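Local atomic coordinates of FERM, RhoGEF and pleckstrin domain protein 2 (Danio rerio, PDB entry 6D21), a protein that probably acts as a guanine nucleotide exchange factor for RAC1 in semaphorin and integrin signalling, and is represented here by its FERM domain. Residues 186-191 with 214-219. Numbering follows the deposited sequence.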
loop_
_atom_site.group_PDB
_atom_site.type_symbol
_atom_site.label_atom_id
_atom_site.label_comp_id
_atom_site.label_asym_id
_atom_site.label_seq_id
_atom_site.Cartn_x
_atom_site.Cartn_y
_atom_site.Cartn_z
ATOM N N LEU A 186 -11.178 6.060 5.388
ATOM C CA LEU A 186 -10.369 7.260 5.197
ATOM C C LEU A 186 -10.080 7.496 3.726
ATOM O O LEU A 186 -9.838 6.558 2.968
ATOM C CB LEU A 186 -9.051 7.155 5.964
ATOM C CG LEU A 186 -9.255 6.937 7.465
ATOM C CD1 LEU A 186 -7.911 6.705 8.148
ATOM C CD2 LEU A 186 -10.007 8.149 8.081
ATOM N N GLU A 187 -10.085 8.763 3.338
ATOM C CA GLU A 187 -9.864 9.153 1.956
ATOM C C GLU A 187 -8.524 8.672 1.419
ATOM O O GLU A 187 -8.408 8.320 0.240
ATOM C CB GLU A 187 -9.956 10.675 1.835
ATOM C CG GLU A 187 -9.931 11.209 0.426
ATOM C CD GLU A 187 -10.071 12.720 0.392
ATOM O OE1 GLU A 187 -11.106 13.204 -0.108
ATOM O OE2 GLU A 187 -9.153 13.421 0.877
ATOM N N MET A 188 -7.505 8.644 2.278
ATOM C CA MET A 188 -6.173 8.264 1.833
ATOM C C MET A 188 -5.839 6.763 1.949
ATOM O O MET A 188 -4.718 6.359 1.650
ATOM C CB MET A 188 -5.121 9.062 2.610
ATOM C CG MET A 188 -5.171 10.542 2.273
ATOM S SD MET A 188 -4.642 10.774 0.558
ATOM C CE MET A 188 -2.879 10.499 0.737
ATOM N N PHE A 189 -6.786 5.958 2.412
ATOM C CA PHE A 189 -6.566 4.525 2.552
ATOM C C PHE A 189 -6.276 3.878 1.202
ATOM O O PHE A 189 -7.071 3.999 0.274
ATOM C CB PHE A 189 -7.777 3.850 3.192
ATOM C CG PHE A 189 -7.693 2.331 3.217
ATOM C CD1 PHE A 189 -6.762 1.683 4.017
ATOM C CD2 PHE A 189 -8.539 1.562 2.436
ATOM C CE1 PHE A 189 -6.686 0.294 4.041
ATOM C CE2 PHE A 189 -8.473 0.165 2.459
ATOM C CZ PHE A 189 -7.555 -0.458 3.262
ATOM N N GLY A 190 -5.142 3.189 1.105
ATOM C CA GLY A 190 -4.767 2.492 -0.122
ATOM C C GLY A 190 -4.264 3.434 -1.213
ATOM O O GLY A 190 -3.921 3.004 -2.309
ATOM N N VAL A 191 -4.196 4.728 -0.914
ATOM C CA VAL A 191 -3.834 5.700 -1.948
ATOM C C VAL A 191 -2.308 5.780 -2.174
ATOM O O VAL A 191 -1.526 5.881 -1.218
ATOM C CB VAL A 191 -4.393 7.099 -1.595
ATOM C CG1 VAL A 191 -3.817 8.166 -2.510
ATOM C CG2 VAL A 191 -5.913 7.092 -1.658
ATOM N N GLN A 214 -8.463 7.981 -9.631
ATOM C CA GLN A 214 -8.740 9.153 -8.816
ATOM C C GLN A 214 -7.796 10.288 -9.165
ATOM O O GLN A 214 -6.677 10.064 -9.617
ATOM C CB GLN A 214 -8.620 8.830 -7.334
ATOM C CG GLN A 214 -9.633 7.850 -6.849
ATOM C CD GLN A 214 -9.160 7.133 -5.602
ATOM O OE1 GLN A 214 -7.963 7.070 -5.328
ATOM N NE2 GLN A 214 -10.098 6.582 -4.841
ATOM N N VAL A 215 -8.272 11.509 -8.947
ATOM C CA VAL A 215 -7.486 12.698 -9.199
ATOM C C VAL A 215 -7.435 13.522 -7.928
ATOM O O VAL A 215 -8.479 13.853 -7.348
ATOM C CB VAL A 215 -8.074 13.548 -10.338
ATOM C CG1 VAL A 215 -7.200 14.770 -10.571
ATOM C CG2 VAL A 215 -8.197 12.721 -11.604
ATOM N N PHE A 216 -6.225 13.842 -7.488
ATOM C CA PHE A 216 -6.057 14.650 -6.290
ATOM C C PHE A 216 -5.369 15.954 -6.597
ATOM O O PHE A 216 -4.468 16.006 -7.428
ATOM C CB PHE A 216 -5.244 13.904 -5.244
ATOM C CG PHE A 216 -5.983 12.793 -4.572
ATOM C CD1 PHE A 216 -6.057 11.536 -5.159
ATOM C CD2 PHE A 216 -6.572 12.990 -3.332
ATOM C CE1 PHE A 216 -6.717 10.502 -4.527
ATOM C CE2 PHE A 216 -7.234 11.964 -2.691
ATOM C CZ PHE A 216 -7.313 10.713 -3.288
ATOM N N GLN A 217 -5.797 17.008 -5.913
ATOM C CA GLN A 217 -5.052 18.259 -5.881
ATOM C C GLN A 217 -4.601 18.435 -4.452
ATOM O O GLN A 217 -5.425 18.659 -3.567
ATOM C CB GLN A 217 -5.904 19.439 -6.342
ATOM C CG GLN A 217 -5.124 20.717 -6.579
ATOM C CD GLN A 217 -5.986 21.838 -7.141
ATOM O OE1 GLN A 217 -7.195 21.676 -7.333
ATOM N NE2 GLN A 217 -5.364 22.980 -7.413
ATOM N N GLY A 218 -3.297 18.310 -4.217
ATOM C CA GLY A 218 -2.804 18.214 -2.861
ATOM C C GLY A 218 -3.321 16.912 -2.280
ATOM O O GLY A 218 -3.142 15.861 -2.894
ATOM N N HIS A 219 -3.972 16.976 -1.117
ATOM C CA HIS A 219 -4.524 15.780 -0.475
ATOM C C HIS A 219 -6.044 15.741 -0.541
ATOM O O HIS A 219 -6.685 14.907 0.104
ATOM C CB HIS A 219 -4.071 15.691 0.981
ATOM C CG HIS A 219 -2.665 15.203 1.146
ATOM N ND1 HIS A 219 -2.367 13.950 1.636
ATOM C CD2 HIS A 219 -1.478 15.796 0.883
ATOM C CE1 HIS A 219 -1.056 13.795 1.675
ATOM N NE2 HIS A 219 -0.493 14.898 1.221
#
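M188 and H219 mark the nearest backbone approach at one end of this contact, V191 and Q214 at the other, with CA atoms 8.0 and 9.1 Å apart: two overlapping beta turns, L186 to F189 (type I) and M188 to V191 (type II), face strand 214-217 and the G218-H219 turn, and side chains fill the space between. F216 reaches into it from the strand. V191 CG2 lies 4.2 Å from F216 CZ, and E187 CG meets F216 CE2 at the ring edge, the carboxylate standing nearly perpendicular to the ring (88°). In M188, chi2 (-68°) sets SD obliquely beside F216, 5.0 Å from the ring centroid, in a Met-aromatic contact, while chi3 (-74°) turns M188 CE onto H219, 3.6 Å from H219 ND1. The packing illustrates how a FERM interlobe connection is seated: the turns link helix 172-183 of the helical central lobe to strand 194-197 of the PH-like lobe, and pack onto the antiparallel sheet of the latter through F216. F193, in the same linker, adds its ring to F216 and also touches M188. At the exposed margin the extended E187 brings OE2 within 3.0 Å of H219 O, a close approach of two acceptors rather than a bond.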